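Local coordinates for GCN5-related N-acetyltransferase (Kribbella flavida, PDB 4MY0), which probably transfers an acetyl group from acetyl-coenzyme A to amino groups of a substrate, perhaps an aminoglycoside, as a GCN5-related N-acetyltransferase, at residues 19-24 / 60-65; 317-322 / 332-337. One frame throughout, in Å; residues are numbered along the deposited sequence.

How the contacts relate
The two contacts lie in different parts of the chain, their centres about 43 Å apart, and share no helix or strand. Contact 1, 19-24 with 60-65, is a buried packing of helix on strand in the N-terminal acetyltransferase domain, close to the bound coenzyme. Contact 2, 317-322 with 332-337, lies at the surface of the sterol carrier protein-like domain, away from the acetyl-CoA sites, and joins the two strands of a hairpin. Valines and an alanine fill the middle of contact 1, with charges gathered at one border. Contact 2 relies on backbone hydrogen bonds, and its arginines and histidine share an acidic partner, Asp305, on a third strand.

Contact 1: 19-24 / 60-65; sequences DDVLRV and DEVVAA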
ATOM      1  N   ASP C  19     -34.381  -5.975  19.538  1.00 39.09           N
ATOM      2  CA  ASP C  19     -33.800  -7.072  18.763  1.00 41.62           C
ATOM      3  C   ASP C  19     -34.104  -6.902  17.272  1.00 36.09           C
ATOM      4  O   ASP C  19     -33.239  -7.132  16.417  1.00 35.02           O
ATOM      5  CB  ASP C  19     -34.323  -8.418  19.263  1.00 47.05           C
ATOM      6  CG  ASP C  19     -33.781  -8.780  20.628  1.00 56.38           C
ATOM      7  OD1 ASP C  19     -32.615  -8.436  20.907  1.00 55.04           O
ATOM      8  OD2 ASP C  19     -34.518  -9.409  21.420  1.00 66.49           O
ATOM      9  N   ASP C  20     -35.327  -6.477  16.970  1.00 31.33           N
ATOM     10  CA  ASP C  20     -35.722  -6.201  15.587  1.00 34.08           C
ATOM     11  C   ASP C  20     -34.983  -4.994  14.999  1.00 30.93           C
ATOM     12  O   ASP C  20     -34.557  -5.024  13.834  1.00 28.15           O
ATOM     13  CB  ASP C  20     -37.237  -6.011  15.486  1.00 39.69           C
ATOM     14  CG  ASP C  20     -38.006  -7.260  15.888  1.00 53.95           C
ATOM     15  OD1 ASP C  20     -38.188  -8.142  15.019  1.00 57.58           O
ATOM     16  OD2 ASP C  20     -38.419  -7.364  17.069  1.00 60.68           O
ATOM     17  N   VAL C  21     -34.827  -3.933  15.790  1.00 23.98           N
ATOM     18  CA  VAL C  21     -34.054  -2.781  15.322  1.00 21.66           C
ATOM     19  C   VAL C  21     -32.623  -3.220  15.016  1.00 24.15           C
ATOM     20  O   VAL C  21     -32.048  -2.810  14.008  1.00 23.59           O
ATOM     21  CB  VAL C  21     -34.055  -1.639  16.345  1.00 23.96           C
ATOM     22  CG1 VAL C  21     -33.081  -0.540  15.913  1.00 20.78           C
ATOM     23  CG2 VAL C  21     -35.473  -1.076  16.504  1.00 26.34           C
ATOM     24  N   LEU C  22     -32.062  -4.075  15.875  1.00 26.85           N
ATOM     25  CA  LEU C  22     -30.720  -4.612  15.642  1.00 30.14           C
ATOM     26  C   LEU C  22     -30.587  -5.378  14.322  1.00 31.11           C
ATOM     27  O   LEU C  22     -29.536  -5.301  13.679  1.00 28.42           O
ATOM     28  CB  LEU C  22     -30.263  -5.495  16.804  1.00 31.49           C
ATOM     29  CG  LEU C  22     -29.789  -4.716  18.025  1.00 33.62           C
ATOM     30  CD1 LEU C  22     -29.482  -5.665  19.165  1.00 34.62           C
ATOM     31  CD2 LEU C  22     -28.569  -3.883  17.676  1.00 32.16           C
ATOM     32  N   ARG C  23     -31.632  -6.116  13.927  1.00 27.81           N
ATOM     33  CA  ARG C  23     -31.627  -6.783  12.620  1.00 28.19           C
ATOM     34  C   ARG C  23     -31.521  -5.760  11.503  1.00 26.65           C
ATOM     35  O   ARG C  23     -30.715  -5.914  10.587  1.00 29.03           O
ATOM     36  CB  ARG C  23     -32.889  -7.625  12.397  1.00 29.42           C
ATOM     37  CG  ARG C  23     -32.842  -8.440  11.078  1.00 54.23           C
ATOM     38  CD  ARG C  23     -34.203  -8.563  10.378  1.00 53.98           C
ATOM     39  NE  ARG C  23     -35.237  -9.033  11.298  1.00 60.51           N
ATOM     40  CZ  ARG C  23     -36.255  -8.291  11.727  1.00 57.50           C
ATOM     41  NH1 ARG C  23     -36.406  -7.046  11.296  1.00 51.24           N
ATOM     42  NH2 ARG C  23     -37.137  -8.805  12.573  1.00 61.53           N
ATOM     43  N   VAL C  24     -32.344  -4.717  11.571  1.00 24.24           N
ATOM     44  CA  VAL C  24     -32.320  -3.690  10.538  1.00 23.73           C
ATOM     45  C   VAL C  24     -30.965  -2.970  10.532  1.00 22.28           C
ATOM     46  O   VAL C  24     -30.423  -2.634   9.478  1.00 24.77           O
ATOM     47  CB  VAL C  24     -33.457  -2.669  10.728  1.00 23.38           C
ATOM     48  CG1 VAL C  24     -33.444  -1.637   9.592  1.00 17.77           C
ATOM     49  CG2 VAL C  24     -34.790  -3.376  10.781  1.00 22.95           C
ATOM     50  N   ASP C  60     -46.595  -5.762  12.218  1.00 44.24           N
ATOM     51  CA  ASP C  60     -45.801  -5.702  13.446  1.00 50.68           C
ATOM     52  C   ASP C  60     -44.304  -5.987  13.218  1.00 45.70           C
ATOM     53  O   ASP C  60     -43.574  -6.310  14.154  1.00 47.85           O
ATOM     54  CB  ASP C  60     -46.386  -6.610  14.540  1.00 63.42           C
ATOM     55  CG  ASP C  60     -46.656  -8.018  14.051  1.00 74.85           C
ATOM     56  OD1 ASP C  60     -45.687  -8.802  13.949  1.00 78.93           O
ATOM     57  OD2 ASP C  60     -47.836  -8.341  13.783  1.00 77.36           O
ATOM     58  N   GLU C  61     -43.847  -5.855  11.978  1.00 37.35           N
ATOM     59  CA  GLU C  61     -42.420  -5.976  11.692  1.00 36.67           C
ATOM     60  C   GLU C  61     -41.752  -4.591  11.666  1.00 31.78           C
ATOM     61  O   GLU C  61     -42.226  -3.680  10.972  1.00 27.60           O
ATOM     62  CB  GLU C  61     -42.205  -6.677  10.351  1.00 42.75           C
ATOM     63  CG  GLU C  61     -41.014  -7.613  10.325  1.00 55.30           C
ATOM     64  CD  GLU C  61     -41.309  -8.948  10.997  1.00 65.90           C
ATOM     65  OE1 GLU C  61     -42.268  -9.634  10.576  1.00 66.92           O
ATOM     66  OE2 GLU C  61     -40.581  -9.310  11.947  1.00 70.48           O
ATOM     67  N   VAL C  62     -40.661  -4.427  12.419  1.00 32.39           N
ATOM     68  CA  VAL C  62     -39.902  -3.172  12.402  1.00 29.06           C
ATOM     69  C   VAL C  62     -39.158  -3.069  11.076  1.00 25.86           C
ATOM     70  O   VAL C  62     -38.445  -3.973  10.681  1.00 24.41           O
ATOM     71  CB  VAL C  62     -38.910  -3.061  13.581  1.00 32.52           C
ATOM     72  CG1 VAL C  62     -37.986  -1.856  13.388  1.00 32.23           C
ATOM     73  CG2 VAL C  62     -39.654  -2.955  14.918  1.00 30.90           C
ATOM     74  N   VAL C  63     -39.328  -1.957  10.384  1.00 25.09           N
ATOM     75  CA  VAL C  63     -38.801  -1.815   9.027  1.00 22.77           C
ATOM     76  C   VAL C  63     -37.798  -0.637   8.955  1.00 23.32           C
ATOM     77  O   VAL C  63     -36.974  -0.534   8.031  1.00 21.22           O
ATOM     78  CB  VAL C  63     -40.028  -1.680   8.085  1.00 35.44           C
ATOM     79  CG1 VAL C  63     -39.795  -0.744   6.944  1.00 41.18           C
ATOM     80  CG2 VAL C  63     -40.504  -3.069   7.635  1.00 29.44           C
ATOM     81  N   ALA C  64     -37.846   0.235   9.960  1.00 23.24           N
ATOM     82  CA  ALA C  64     -36.955   1.405  10.008  1.00 22.87           C
ATOM     83  C   ALA C  64     -36.861   1.960  11.428  1.00 22.57           C
ATOM     84  O   ALA C  64     -37.767   1.755  12.249  1.00 19.39           O
ATOM     85  CB  ALA C  64     -37.435   2.494   9.037  1.00 18.25           C
ATOM     86  N   ALA C  65     -35.772   2.651  11.738  1.00 21.42           N
ATOM     87  CA  ALA C  65     -35.611   3.185  13.096  1.00 23.60           C
ATOM     88  C   ALA C  65     -34.615   4.337  13.127  1.00 21.84           C
ATOM     89  O   ALA C  65     -33.733   4.418  12.283  1.00 17.86           O
ATOM     90  CB  ALA C  65     -35.177   2.069  14.072  1.00 21.19           C
TER
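In this GNAT domain, helix 18-26 lies across the start of strand 61-75, the short segment axes 8.0 Å apart and inclined at 58°. Val62 points at the helix and fits between three of its side chains. Its CB and CG2 lie against Asp20 CB, while CG1, anti to the backbone N (chi1 171°), meets Val21 CG2 at 4.1 Å and also approaches CG2 of Val24. Farther along the strand, Ala65 CB packs against the branches of Val21, 3.8 Å from CG1; Phe53 of strand 53-58 touches both. Val24 lays CG2 on Val62 O and also touches Val89 of strand 78-90. Val63 and Ala64 form a classic beta bulge opposite Val56, the Val63 side chain about 5 Å from that of Val90, which binds acetyl-CoA. The charged border is a salt-bridge network built by Arg23, whose chain leaves with CG anti to the backbone N and then bends at chi2 and chi3, bringing NH2 between two carboxylates. It forms a salt bridge to Asp20 OD1 at 2.7 Å, whose hydrogen bond is weak because of its angle, and a longer one to Glu61 OE2 at 3.5 Å, the guanidinium and Glu61 carboxylate planes 72° apart. This cation probably offsets the repulsion between Asp20 OD1 and Glu61 OE2, 4.1 Å from each other. At the guanidinium edge, Arg23 NH1 lies 3.7 Å from Val62 O.

Contact 2: 317-322 / 332-337; sequences SGRWHL and TPSDRS
Strands 318-325 and 328-333 pair antiparallel as a hairpin: His321 and Thr332 form a hydrogen-bonded pair, with a very short His321 N to Thr332 O bond of 2.5 Å nearly along the C=O axis and a return bond from Thr332 N to His321 O, and beyond the non-hydrogen-bonded pair Trp320-Pro333, Ser334 N reaches Arg319 O at 2.9 Å from above the carbonyl plane. Arg319, extended from CG to NE, runs past Ser334 CB and alongside the backbone of 336-337, so that one face of its guanidinium receives Arg336 C and Ser337 N. The two arginine planes stand 80° apart, and Arg336 CB touches Arg319 NE at 3.8 Å. Arg336 bends at chi3 to bring NH1 within 3.0 Å of His321 ND1, while Ser334 OG accepts from Arg336 N in an ST turn. Asp305 draws these groups together, salt-bridged to Arg319 and Arg336 and hydrogen-bonded to His321 and Ser334, while His321 NE2 bonds to Glu303. An alanine in place of Arg319 would remove the salt bridge to Asp305 and the packing against 336-337, and would probably leave the chain there less firmly held. Trp320 diverges from Pro333 at CB, yet its CZ3 swings back to Pro333 CD at 3.7 Å. Strand 302-309 flanks 318-325 on the side away from edge strand 328-333, and helix 287-293 packs on Trp320 and Leu322 through Pro288 and Ile291.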
ATOM      1  N   SER C 317     -42.519  29.460   8.808  1.00 30.04           N
ATOM      2  CA  SER C 317     -42.602  30.079   7.489  1.00 31.86           C
ATOM      3  C   SER C 317     -43.232  31.460   7.527  1.00 32.10           C
ATOM      4  O   SER C 317     -44.008  31.769   8.431  1.00 33.79           O
ATOM      5  CB  SER C 317     -43.368  29.184   6.524  1.00 33.26           C
ATOM      6  OG  SER C 317     -42.647  27.987   6.298  1.00 42.23           O
ATOM      7  N   GLY C 318     -42.904  32.281   6.533  1.00 27.43           N
ATOM      8  CA  GLY C 318     -43.438  33.639   6.463  1.00 29.01           C
ATOM      9  C   GLY C 318     -42.350  34.680   6.622  1.00 31.04           C
ATOM     10  O   GLY C 318     -41.146  34.354   6.613  1.00 28.49           O
ATOM     11  N   ARG C 319     -42.764  35.937   6.765  1.00 31.43           N
ATOM     12  CA  ARG C 319     -41.814  37.035   6.855  1.00 32.54           C
ATOM     13  C   ARG C 319     -41.522  37.424   8.297  1.00 32.55           C
ATOM     14  O   ARG C 319     -42.427  37.698   9.087  1.00 32.72           O
ATOM     15  CB  ARG C 319     -42.300  38.253   6.076  1.00 38.92           C
ATOM     16  CG  ARG C 319     -41.254  39.342   6.009  1.00 40.36           C
ATOM     17  CD  ARG C 319     -41.661  40.397   5.023  1.00 41.11           C
ATOM     18  NE  ARG C 319     -40.680  41.468   4.909  1.00 35.28           N
ATOM     19  CZ  ARG C 319     -40.382  42.056   3.758  1.00 34.07           C
ATOM     20  NH1 ARG C 319     -40.980  41.649   2.644  1.00 32.00           N
ATOM     21  NH2 ARG C 319     -39.491  43.038   3.714  1.00 32.28           N
ATOM     22  N   TRP C 320     -40.239  37.470   8.615  1.00 27.83           N
ATOM     23  CA  TRP C 320     -39.780  37.750   9.955  1.00 30.05           C
ATOM     24  C   TRP C 320     -38.819  38.930   9.947  1.00 31.42           C
ATOM     25  O   TRP C 320     -38.164  39.207   8.942  1.00 33.26           O
ATOM     26  CB  TRP C 320     -39.054  36.519  10.496  1.00 30.89           C
ATOM     27  CG  TRP C 320     -39.918  35.303  10.617  1.00 31.16           C
ATOM     28  CD1 TRP C 320     -40.108  34.332   9.673  1.00 33.18           C
ATOM     29  CD2 TRP C 320     -40.692  34.912  11.756  1.00 30.73           C
ATOM     30  NE1 TRP C 320     -40.961  33.370  10.155  1.00 32.87           N
ATOM     31  CE2 TRP C 320     -41.333  33.702  11.434  1.00 33.21           C
ATOM     32  CE3 TRP C 320     -40.910  35.473  13.020  1.00 30.94           C
ATOM     33  CZ2 TRP C 320     -42.179  33.039  12.333  1.00 36.03           C
ATOM     34  CZ3 TRP C 320     -41.756  34.819  13.911  1.00 33.53           C
ATOM     35  CH2 TRP C 320     -42.379  33.616  13.565  1.00 36.13           C
ATOM     36  N   HIS C 321     -38.752  39.635  11.067  1.00 34.67           N
ATOM     37  CA  HIS C 321     -37.751  40.670  11.255  1.00 34.98           C
ATOM     38  C   HIS C 321     -36.702  40.186  12.257  1.00 33.02           C
ATOM     39  O   HIS C 321     -37.034  39.721  13.356  1.00 29.33           O
ATOM     40  CB  HIS C 321     -38.391  41.965  11.747  1.00 43.12           C
ATOM     41  CG  HIS C 321     -37.392  43.038  12.044  1.00 48.19           C
ATOM     42  ND1 HIS C 321     -36.729  43.730  11.052  1.00 51.48           N
ATOM     43  CD2 HIS C 321     -36.913  43.509  13.218  1.00 51.11           C
ATOM     44  CE1 HIS C 321     -35.893  44.591  11.602  1.00 52.81           C
ATOM     45  NE2 HIS C 321     -35.986  44.477  12.916  1.00 55.23           N
ATOM     46  N   LEU C 322     -35.435  40.258  11.862  1.00 33.65           N
ATOM     47  CA  LEU C 322     -34.340  39.892  12.754  1.00 31.66           C
ATOM     48  C   LEU C 322     -33.710  41.146  13.368  1.00 35.53           C
ATOM     49  O   LEU C 322     -33.254  42.045  12.651  1.00 38.28           O
ATOM     50  CB  LEU C 322     -33.289  39.068  12.009  1.00 27.85           C
ATOM     51  CG  LEU C 322     -32.032  38.685  12.801  1.00 35.58           C
ATOM     52  CD1 LEU C 322     -32.342  37.643  13.869  1.00 31.93           C
ATOM     53  CD2 LEU C 322     -30.944  38.186  11.861  1.00 34.89           C
ATOM     54  N   THR C 332     -39.009  38.347  15.006  1.00 38.05           N
ATOM     55  CA  THR C 332     -40.433  38.650  15.175  1.00 39.52           C
ATOM     56  C   THR C 332     -41.142  38.759  13.819  1.00 39.31           C
ATOM     57  O   THR C 332     -40.504  39.082  12.815  1.00 36.54           O
ATOM     58  CB  THR C 332     -40.640  39.977  15.941  1.00 38.85           C
ATOM     59  OG1 THR C 332     -39.914  41.022  15.284  1.00 39.08           O
ATOM     60  CG2 THR C 332     -40.161  39.857  17.387  1.00 41.33           C
ATOM     61  N   PRO C 333     -42.466  38.506  13.788  1.00 38.35           N
ATOM     62  CA  PRO C 333     -43.226  38.607  12.533  1.00 36.33           C
ATOM     63  C   PRO C 333     -43.168  39.998  11.915  1.00 34.48           C
ATOM     64  O   PRO C 333     -43.179  40.987  12.653  1.00 32.85           O
ATOM     65  CB  PRO C 333     -44.663  38.316  12.980  1.00 34.57           C
ATOM     66  CG  PRO C 333     -44.510  37.457  14.194  1.00 34.97           C
ATOM     67  CD  PRO C 333     -43.313  38.030  14.899  1.00 37.91           C
ATOM     68  N   SER C 334     -43.124  40.071  10.585  1.00 34.85           N
ATOM     69  CA  SER C 334     -43.101  41.359   9.880  1.00 35.58           C
ATOM     70  C   SER C 334     -44.297  41.492   8.941  1.00 35.42           C
ATOM     71  O   SER C 334     -44.657  40.530   8.265  1.00 31.56           O
ATOM     72  CB  SER C 334     -41.803  41.507   9.071  1.00 37.29           C
ATOM     73  OG  SER C 334     -41.787  42.722   8.328  1.00 41.09           O
ATOM     74  N   ASP C 335     -44.900  42.678   8.877  1.00 33.28           N
ATOM     75  CA  ASP C 335     -46.007  42.892   7.948  1.00 42.13           C
ATOM     76  C   ASP C 335     -45.564  43.639   6.686  1.00 40.83           C
ATOM     77  O   ASP C 335     -46.397  44.111   5.901  1.00 34.86           O
ATOM     78  CB  ASP C 335     -47.185  43.594   8.635  1.00 51.06           C
ATOM     79  CG  ASP C 335     -46.774  44.855   9.374  1.00 60.52           C
ATOM     80  OD1 ASP C 335     -45.680  45.388   9.085  1.00 62.16           O
ATOM     81  OD2 ASP C 335     -47.556  45.322  10.239  1.00 65.08           O
ATOM     82  N   ARG C 336     -44.248  43.727   6.494  1.00 35.76           N
ATOM     83  CA  ARG C 336     -43.680  44.396   5.328  1.00 39.88           C
ATOM     84  C   ARG C 336     -43.784  43.487   4.098  1.00 41.11           C
ATOM     85  O   ARG C 336     -44.011  42.282   4.238  1.00 42.92           O
ATOM     86  CB  ARG C 336     -42.230  44.832   5.609  1.00 40.47           C
ATOM     87  CG  ARG C 336     -42.125  45.949   6.678  1.00 40.86           C
ATOM     88  CD  ARG C 336     -40.678  46.391   6.958  1.00 46.65           C
ATOM     89  NE  ARG C 336     -39.986  45.495   7.882  1.00 50.62           N
ATOM     90  CZ  ARG C 336     -40.057  45.582   9.211  1.00 51.12           C
ATOM     91  NH1 ARG C 336     -39.399  44.718   9.975  1.00 48.29           N
ATOM     92  NH2 ARG C 336     -40.788  46.529   9.781  1.00 50.44           N
ATOM     93  N   SER C 337     -43.656  44.059   2.898  1.00 40.87           N
ATOM     94  CA  SER C 337     -43.843  43.281   1.668  1.00 40.09           C
ATOM     95  C   SER C 337     -42.905  43.665   0.518  1.00 39.80           C
ATOM     96  O   SER C 337     -43.036  43.140  -0.586  1.00 40.69           O
ATOM     97  CB  SER C 337     -45.300  43.356   1.202  1.00 40.77           C
ATOM     98  OG  SER C 337     -45.693  44.698   0.964  1.00 44.66           O
TER